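Local structure of putative carbohydrate binding protein (Pseudomonas aeruginosa, 3QEC) at residues Ile39-Asn44 against Asp94-Phe99; Tyr109-Glu114 against Gln144-Thr149. The protein is of unproven function but probably binds carbohydrates, with links to heparin and suramin binding, a possible role in carbohydrate transport and biofilm formation. All coordinates share one frame; numbering follows the deposited sequence.

Interaction 1: Ile39-Asn44 against Asp94-Phe99; sequences IQKGTN and DQNGRF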
ATOM      1  N   ILE A  39      -7.382 -13.818 -11.949  1.00 69.04           N
ATOM      2  CA  ILE A  39      -7.160 -13.180 -10.644  1.00 67.77           C
ATOM      3  C   ILE A  39      -5.897 -13.768 -10.003  1.00 73.33           C
ATOM      4  O   ILE A  39      -5.675 -14.976 -10.063  1.00 75.83           O
ATOM      5  CB  ILE A  39      -8.423 -13.336  -9.749  1.00 70.81           C
ATOM      6  CG1 ILE A  39      -9.575 -12.445 -10.311  1.00 70.84           C
ATOM      7  CG2 ILE A  39      -8.135 -13.049  -8.250  1.00 70.00           C
ATOM      8  CD1 ILE A  39     -10.940 -12.441  -9.537  1.00 81.64           C
ATOM      9  N   GLN A  40      -5.054 -12.911  -9.430  1.00 68.90           N
ATOM     10  CA  GLN A  40      -3.831 -13.342  -8.763  1.00 69.09           C
ATOM     11  C   GLN A  40      -3.828 -12.826  -7.319  1.00 70.88           C
ATOM     12  O   GLN A  40      -3.712 -11.625  -7.100  1.00 70.19           O
ATOM     13  CB  GLN A  40      -2.589 -12.864  -9.544  1.00 70.63           C
ATOM     14  CG  GLN A  40      -1.248 -13.211  -8.880  1.00 91.05           C
ATOM     15  CD  GLN A  40      -0.942 -14.691  -8.847  1.00108.78           C
ATOM     16  OE1 GLN A  40      -1.013 -15.395  -9.861  1.00106.04           O
ATOM     17  NE2 GLN A  40      -0.575 -15.186  -7.673  1.00 96.56           N
ATOM     18  N   LYS A  41      -3.990 -13.730  -6.346  1.00 67.21           N
ATOM     19  CA  LYS A  41      -3.980 -13.402  -4.912  1.00 65.53           C
ATOM     20  C   LYS A  41      -2.553 -13.085  -4.460  1.00 70.25           C
ATOM     21  O   LYS A  41      -1.602 -13.715  -4.937  1.00 71.72           O
ATOM     22  CB  LYS A  41      -4.560 -14.559  -4.065  1.00 67.38           C
ATOM     23  CG  LYS A  41      -6.060 -14.759  -4.255  1.00 76.85           C
ATOM     24  CD  LYS A  41      -6.606 -15.805  -3.302  1.00 90.55           C
ATOM     25  CE  LYS A  41      -8.042 -16.184  -3.589  1.00103.80           C
ATOM     26  NZ  LYS A  41      -8.489 -17.320  -2.733  1.00118.24           N
ATOM     27  N   GLY A  42      -2.415 -12.119  -3.561  1.00 65.10           N
ATOM     28  CA  GLY A  42      -1.116 -11.740  -3.017  1.00 65.10           C
ATOM     29  C   GLY A  42      -0.812 -12.499  -1.747  1.00 71.62           C
ATOM     30  O   GLY A  42      -1.222 -12.078  -0.667  1.00 71.35           O
ATOM     31  N   THR A  43      -0.117 -13.639  -1.871  1.00 69.62           N
ATOM     32  CA  THR A  43       0.209 -14.503  -0.743  1.00 70.55           C
ATOM     33  C   THR A  43       1.599 -14.175  -0.190  1.00 75.25           C
ATOM     34  O   THR A  43       2.504 -13.878  -0.968  1.00 75.87           O
ATOM     35  CB  THR A  43       0.091 -15.974  -1.154  1.00 77.25           C
ATOM     36  OG1 THR A  43       1.101 -16.281  -2.117  1.00 78.00           O
ATOM     37  CG2 THR A  43      -1.288 -16.318  -1.709  1.00 72.32           C
ATOM     38  N   ASN A  44       1.758 -14.214   1.157  1.00 70.93           N
ATOM     39  CA  ASN A  44       3.004 -13.930   1.887  1.00 70.74           C
ATOM     40  C   ASN A  44       3.664 -12.608   1.388  1.00 73.12           C
ATOM     41  O   ASN A  44       4.880 -12.513   1.247  1.00 73.73           O
ATOM     42  CB  ASN A  44       3.956 -15.133   1.800  1.00 71.85           C
ATOM     43  CG  ASN A  44       5.091 -15.138   2.794  1.00104.62           C
ATOM     44  OD1 ASN A  44       6.252 -15.339   2.419  1.00102.40           O
ATOM     45  ND2 ASN A  44       4.789 -14.961   4.083  1.00 97.65           N
ATOM     46  N   ASP A  94      -1.533 -13.880   4.353  1.00 67.15           N
ATOM     47  CA  ASP A  94      -1.395 -15.329   4.520  1.00 68.57           C
ATOM     48  C   ASP A  94      -1.460 -16.046   3.152  1.00 76.38           C
ATOM     49  O   ASP A  94      -1.314 -15.417   2.100  1.00 74.87           O
ATOM     50  CB  ASP A  94      -2.444 -15.896   5.510  1.00 70.05           C
ATOM     51  CG  ASP A  94      -3.919 -15.734   5.162  1.00 76.20           C
ATOM     52  OD1 ASP A  94      -4.245 -15.613   3.961  1.00 74.68           O
ATOM     53  OD2 ASP A  94      -4.752 -15.770   6.091  1.00 83.05           O
ATOM     54  N   GLN A  95      -1.690 -17.367   3.184  1.00 76.68           N
ATOM     55  CA  GLN A  95      -1.785 -18.247   2.020  1.00 78.52           C
ATOM     56  C   GLN A  95      -3.035 -17.932   1.138  1.00 82.63           C
ATOM     57  O   GLN A  95      -3.119 -18.427   0.011  1.00 83.43           O
ATOM     58  CB  GLN A  95      -1.760 -19.737   2.461  1.00 82.34           C
ATOM     59  CG  GLN A  95      -2.725 -20.146   3.617  1.00102.41           C
ATOM     60  CD  GLN A  95      -2.402 -19.646   5.034  1.00120.65           C
ATOM     61  OE1 GLN A  95      -1.247 -19.365   5.415  1.00111.23           O
ATOM     62  NE2 GLN A  95      -3.436 -19.535   5.859  1.00114.07           N
ATOM     63  N   ASN A  96      -3.971 -17.083   1.624  1.00 76.95           N
ATOM     64  CA  ASN A  96      -5.182 -16.727   0.877  1.00 75.19           C
ATOM     65  C   ASN A  96      -5.275 -15.232   0.572  1.00 75.50           C
ATOM     66  O   ASN A  96      -6.334 -14.758   0.150  1.00 76.36           O
ATOM     67  CB  ASN A  96      -6.426 -17.185   1.631  1.00 75.99           C
ATOM     68  CG  ASN A  96      -6.588 -18.680   1.640  1.00105.64           C
ATOM     69  OD1 ASN A  96      -6.343 -19.333   2.655  1.00102.01           O
ATOM     70  ND2 ASN A  96      -7.003 -19.255   0.507  1.00 99.05           N
ATOM     71  N   GLY A  97      -4.173 -14.514   0.761  1.00 68.16           N
ATOM     72  CA  GLY A  97      -4.100 -13.080   0.501  1.00 65.03           C
ATOM     73  C   GLY A  97      -4.759 -12.201   1.549  1.00 66.45           C
ATOM     74  O   GLY A  97      -4.963 -11.008   1.306  1.00 63.86           O
ATOM     75  N   ARG A  98      -5.092 -12.777   2.724  1.00 63.41           N
ATOM     76  CA  ARG A  98      -5.740 -12.050   3.814  1.00 62.36           C
ATOM     77  C   ARG A  98      -4.695 -11.452   4.732  1.00 65.39           C
ATOM     78  O   ARG A  98      -3.719 -12.125   5.059  1.00 65.42           O
ATOM     79  CB  ARG A  98      -6.704 -12.945   4.633  1.00 65.57           C
ATOM     80  CG  ARG A  98      -7.608 -13.864   3.796  1.00 83.36           C
ATOM     81  CD  ARG A  98      -8.573 -14.669   4.650  1.00 99.48           C
ATOM     82  NE  ARG A  98      -8.592 -16.088   4.280  1.00117.48           N
ATOM     83  CZ  ARG A  98      -7.970 -17.057   4.953  1.00133.95           C
ATOM     84  NH1 ARG A  98      -7.277 -16.774   6.052  1.00113.65           N
ATOM     85  NH2 ARG A  98      -8.048 -18.315   4.543  1.00126.24           N
ATOM     86  N   PHE A  99      -4.898 -10.181   5.135  1.00 60.74           N
ATOM     87  CA  PHE A  99      -4.036  -9.454   6.068  1.00 59.29           C
ATOM     88  C   PHE A  99      -4.865  -8.909   7.237  1.00 63.67           C
ATOM     89  O   PHE A  99      -6.077  -8.729   7.105  1.00 63.44           O
ATOM     90  CB  PHE A  99      -3.280  -8.313   5.364  1.00 58.89           C
ATOM     91  CG  PHE A  99      -4.142  -7.257   4.707  1.00 58.18           C
ATOM     92  CD1 PHE A  99      -4.687  -6.213   5.456  1.00 58.40           C
ATOM     93  CD2 PHE A  99      -4.366  -7.276   3.330  1.00 58.94           C
ATOM     94  CE1 PHE A  99      -5.482  -5.238   4.851  1.00 57.59           C
ATOM     95  CE2 PHE A  99      -5.146  -6.289   2.719  1.00 59.85           C
ATOM     96  CZ  PHE A  99      -5.695  -5.272   3.483  1.00 56.90           C
TER
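Thr43 and Gly42 lie with their backbone against the type I turn that runs from Asp94 to Gly97, and this is where the two segments come nearest. The CA of Thr43 stands 4.7 Å from the CA of Gly97. Two CA-H...O contacts run in opposite senses across the gap: Gly97 CA reaches Gly42 O at 3.3 Å, and Thr43 CA reaches Asp94 O. Asn44 N to Asp94 O, at 3.4 Å, is the one hydrogen bond, and a weak one, between the two segments. Asp94 O also accepts from Gly97 N and so closes the turn. Gly97, with a positive phi of 76°, presents its CA to Gly42 O. The methyl CG2 of Thr43, anti to its own carbonyl carbon, meets Gln95 O at 3.3 Å.

The Asp94 side chain bonds within its own segment. Asp94 OD1 takes Asn96 N (2.8 Å), forming an Asx turn, and Arg98 N arrives from the opposite face of the carboxylate. The other oxygen, OD2, makes a salt bridge to Arg98 NH1, so both oxygens of this carboxylate are engaged.

Packing is looser toward solvent. The extended Lys41 chain runs alongside Asn96, with Lys41 CD 3.6 Å from Asn96 O. Lys41 NZ ends 4.1 Å from Asn96 ND2 without a bond between them.

Gly42 O is further held by Thr93 OG1. Both segments bond through their backbones to strand 24-33: Gln40 to Leu32, Gly42 and Gly97 to Leu30, and Phe99 to Gly28. The contact therefore joins the turn linking strand 89-92 to strand 98-104 to the end of strand 39-41, beside strand 24-33.

Interaction 2: Tyr109-Glu114 against Gln144-Thr149; sequences YYISSE and QKVLLT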
ATOM      1  N   TYR A 109      -5.408   6.963   6.859  1.00 51.43           N
ATOM      2  CA  TYR A 109      -4.226   6.229   6.416  1.00 51.03           C
ATOM      3  C   TYR A 109      -4.197   5.887   4.949  1.00 56.17           C
ATOM      4  O   TYR A 109      -5.239   5.831   4.285  1.00 57.38           O
ATOM      5  CB  TYR A 109      -4.159   4.870   7.171  1.00 52.11           C
ATOM      6  CG  TYR A 109      -4.118   4.967   8.681  1.00 52.30           C
ATOM      7  CD1 TYR A 109      -5.288   5.092   9.423  1.00 53.74           C
ATOM      8  CD2 TYR A 109      -2.911   4.890   9.373  1.00 52.51           C
ATOM      9  CE1 TYR A 109      -5.254   5.196  10.811  1.00 54.07           C
ATOM     10  CE2 TYR A 109      -2.865   4.985  10.762  1.00 52.53           C
ATOM     11  CZ  TYR A 109      -4.039   5.153  11.474  1.00 58.20           C
ATOM     12  OH  TYR A 109      -4.004   5.255  12.836  1.00 59.82           O
ATOM     13  N   TYR A 110      -2.985   5.582   4.467  1.00 52.77           N
ATOM     14  CA  TYR A 110      -2.703   4.956   3.181  1.00 52.54           C
ATOM     15  C   TYR A 110      -2.415   3.516   3.499  1.00 56.65           C
ATOM     16  O   TYR A 110      -1.624   3.242   4.406  1.00 56.78           O
ATOM     17  CB  TYR A 110      -1.516   5.595   2.412  1.00 53.58           C
ATOM     18  CG  TYR A 110      -1.853   6.889   1.708  1.00 55.19           C
ATOM     19  CD1 TYR A 110      -2.822   6.933   0.707  1.00 57.16           C
ATOM     20  CD2 TYR A 110      -1.208   8.076   2.043  1.00 55.31           C
ATOM     21  CE1 TYR A 110      -3.167   8.134   0.091  1.00 57.35           C
ATOM     22  CE2 TYR A 110      -1.566   9.287   1.451  1.00 55.24           C
ATOM     23  CZ  TYR A 110      -2.526   9.308   0.458  1.00 60.14           C
ATOM     24  OH  TYR A 110      -2.851  10.500  -0.145  1.00 62.58           O
ATOM     25  N   ILE A 111      -3.105   2.597   2.833  1.00 53.11           N
ATOM     26  CA  ILE A 111      -2.861   1.155   2.966  1.00 52.37           C
ATOM     27  C   ILE A 111      -2.311   0.760   1.572  1.00 56.74           C
ATOM     28  O   ILE A 111      -2.925   1.096   0.554  1.00 58.00           O
ATOM     29  CB  ILE A 111      -4.089   0.372   3.502  1.00 54.33           C
ATOM     30  CG1 ILE A 111      -3.728  -1.088   3.870  1.00 54.66           C
ATOM     31  CG2 ILE A 111      -5.350   0.515   2.608  1.00 54.37           C
ATOM     32  CD1 ILE A 111      -4.775  -1.769   4.786  1.00 54.78           C
ATOM     33  N   SER A 112      -1.082   0.234   1.527  1.00 52.39           N
ATOM     34  CA  SER A 112      -0.352   0.023   0.282  1.00 52.71           C
ATOM     35  C   SER A 112       0.431  -1.290   0.229  1.00 57.69           C
ATOM     36  O   SER A 112       1.018  -1.708   1.232  1.00 57.88           O
ATOM     37  CB  SER A 112       0.632   1.182   0.086  1.00 56.00           C
ATOM     38  OG  SER A 112       1.197   1.208  -1.216  1.00 65.62           O
ATOM     39  N   SER A 113       0.500  -1.891  -0.976  1.00 54.29           N
ATOM     40  CA  SER A 113       1.230  -3.133  -1.247  1.00 55.08           C
ATOM     41  C   SER A 113       1.767  -3.174  -2.688  1.00 61.50           C
ATOM     42  O   SER A 113       1.404  -2.329  -3.516  1.00 61.75           O
ATOM     43  CB  SER A 113       0.344  -4.347  -0.991  1.00 57.37           C
ATOM     44  OG  SER A 113       1.129  -5.521  -0.855  1.00 64.17           O
ATOM     45  N   GLU A 114       2.651  -4.145  -2.968  1.00 59.08           N
ATOM     46  CA  GLU A 114       3.230  -4.392  -4.284  1.00 60.30           C
ATOM     47  C   GLU A 114       3.118  -5.884  -4.586  1.00 65.79           C
ATOM     48  O   GLU A 114       3.628  -6.720  -3.840  1.00 66.18           O
ATOM     49  CB  GLU A 114       4.683  -3.897  -4.366  1.00 62.43           C
ATOM     50  CG  GLU A 114       5.367  -4.178  -5.698  1.00 73.30           C
ATOM     51  CD  GLU A 114       6.571  -3.324  -6.053  1.00 97.22           C
ATOM     52  OE1 GLU A 114       6.876  -2.360  -5.317  1.00 95.23           O
ATOM     53  OE2 GLU A 114       7.181  -3.590  -7.111  1.00 99.97           O
ATOM     54  N   GLN A 144     -14.625  -0.702   8.302  1.00 54.55           N
ATOM     55  CA  GLN A 144     -14.976  -1.705   7.291  1.00 53.75           C
ATOM     56  C   GLN A 144     -13.722  -2.428   6.764  1.00 60.15           C
ATOM     57  O   GLN A 144     -12.613  -1.900   6.892  1.00 60.77           O
ATOM     58  CB  GLN A 144     -15.695  -1.028   6.115  1.00 53.60           C
ATOM     59  CG  GLN A 144     -17.084  -0.502   6.452  1.00 49.37           C
ATOM     60  CD  GLN A 144     -17.775   0.122   5.275  1.00 63.86           C
ATOM     61  OE1 GLN A 144     -18.272   1.265   5.325  1.00 62.29           O
ATOM     62  NE2 GLN A 144     -17.847  -0.629   4.203  1.00 47.90           N
ATOM     63  N   LYS A 145     -13.899  -3.618   6.152  1.00 57.33           N
ATOM     64  CA  LYS A 145     -12.810  -4.366   5.520  1.00 56.51           C
ATOM     65  C   LYS A 145     -12.205  -3.553   4.371  1.00 60.94           C
ATOM     66  O   LYS A 145     -12.889  -2.714   3.772  1.00 61.65           O
ATOM     67  CB  LYS A 145     -13.313  -5.711   4.983  1.00 59.61           C
ATOM     68  CG  LYS A 145     -13.190  -6.867   5.970  1.00 84.48           C
ATOM     69  CD  LYS A 145     -13.625  -8.215   5.369  1.00 98.66           C
ATOM     70  CE  LYS A 145     -12.580  -8.899   4.505  1.00112.18           C
ATOM     71  NZ  LYS A 145     -13.132 -10.086   3.789  1.00121.96           N
ATOM     72  N   VAL A 146     -10.933  -3.795   4.065  1.00 56.41           N
ATOM     73  CA  VAL A 146     -10.274  -3.142   2.941  1.00 54.87           C
ATOM     74  C   VAL A 146     -10.074  -4.175   1.822  1.00 60.61           C
ATOM     75  O   VAL A 146      -9.439  -5.208   2.025  1.00 61.13           O
ATOM     76  CB  VAL A 146      -8.932  -2.457   3.324  1.00 56.87           C
ATOM     77  CG1 VAL A 146      -8.334  -1.708   2.128  1.00 55.47           C
ATOM     78  CG2 VAL A 146      -9.110  -1.524   4.516  1.00 55.86           C
ATOM     79  N   LEU A 147     -10.614  -3.897   0.650  1.00 57.99           N
ATOM     80  CA  LEU A 147     -10.377  -4.746  -0.511  1.00 58.80           C
ATOM     81  C   LEU A 147      -9.233  -4.049  -1.291  1.00 61.16           C
ATOM     82  O   LEU A 147      -9.455  -3.058  -2.009  1.00 58.20           O
ATOM     83  CB  LEU A 147     -11.672  -4.952  -1.321  1.00 59.82           C
ATOM     84  CG  LEU A 147     -11.645  -6.045  -2.376  1.00 67.96           C
ATOM     85  CD1 LEU A 147     -11.714  -7.443  -1.742  1.00 69.81           C
ATOM     86  CD2 LEU A 147     -12.787  -5.873  -3.366  1.00 72.28           C
ATOM     87  N   LEU A 148      -7.990  -4.493  -1.027  1.00 57.93           N
ATOM     88  CA  LEU A 148      -6.800  -3.885  -1.616  1.00 57.13           C
ATOM     89  C   LEU A 148      -6.589  -4.431  -3.028  1.00 62.64           C
ATOM     90  O   LEU A 148      -5.820  -5.374  -3.235  1.00 63.31           O
ATOM     91  CB  LEU A 148      -5.569  -4.114  -0.704  1.00 56.94           C
ATOM     92  CG  LEU A 148      -4.346  -3.197  -0.924  1.00 59.71           C
ATOM     93  CD1 LEU A 148      -4.731  -1.714  -0.930  1.00 57.73           C
ATOM     94  CD2 LEU A 148      -3.260  -3.488   0.095  1.00 58.94           C
ATOM     95  N   THR A 149      -7.317  -3.840  -3.999  1.00 59.19           N
ATOM     96  CA  THR A 149      -7.291  -4.221  -5.410  1.00 59.35           C
ATOM     97  C   THR A 149      -7.549  -3.008  -6.335  1.00 63.87           C
ATOM     98  O   THR A 149      -8.009  -1.958  -5.873  1.00 62.92           O
ATOM     99  CB  THR A 149      -8.333  -5.336  -5.655  1.00 63.29           C
ATOM    100  OG1 THR A 149      -7.999  -6.028  -6.851  1.00 64.63           O
ATOM    101  CG2 THR A 149      -9.785  -4.826  -5.715  1.00 57.14           C
TER
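Ile111 and Val146 meet tip to tip, the CG2 methyl of the isoleucine lying 3.8 Å from CG1 of the valine. Val146 CG1 is anti to its backbone N (chi1 -176°), and this branch is the one that does the touching.

Leu148 brings its two methyls to different partners. Leu148 CD1 comes up to the backbone, 3.7 Å from Ile111 O, and lies 4.2 Å from Ile111 CG2. Leu148 CD2 turns to the next inward-facing residue, meeting Ser113 CB at 3.9 Å. The leucine fork thus spans the step from Ile111 to Ser113, whose CB carbons both point to the facing segment while that of Ser112 points away. Ser113 meets the leucine through its carbon; its hydroxyl bonds to Lys46 O.

No hydrogen bond crosses between the segments. Their strand axes approach to 8.9 Å and run at 36°, the spacing of two layers packed face to face through side chains.

The interface is buried between two sheets: strand 107-120, flanked by strands 46-51 and 125-138, supplies Ile111 and Ser113, while strand 146-148 runs parallel to strand 24-33. Val47 and Leu49 of strand 46-51 and Phe99 and Phe101 of strand 98-104 also pack on Ile111.

How the interactions relate
The centres of the two interactions lie 13 Å apart, and they come in series along the chain, with interaction 1 complete before interaction 2 begins. Phe99 links them: its CE1 touches Ile111 CD1 at 3.5 Å, and its ring also lies against Val146 and Leu148. Strands 39-41, 98-104 and 146-148 all pair with strand 24-33, so both interactions reach the same mixed sheet. Interaction 1 lies near the protein surface, 14 Å from the centre of the chain, and joins neighbouring pieces of that sheet; interaction 2 joins it to the antiparallel sheet through the core. Strand 24-33 is the common partner within the mixed sheet, which packs on the antiparallel one like a beta sandwich.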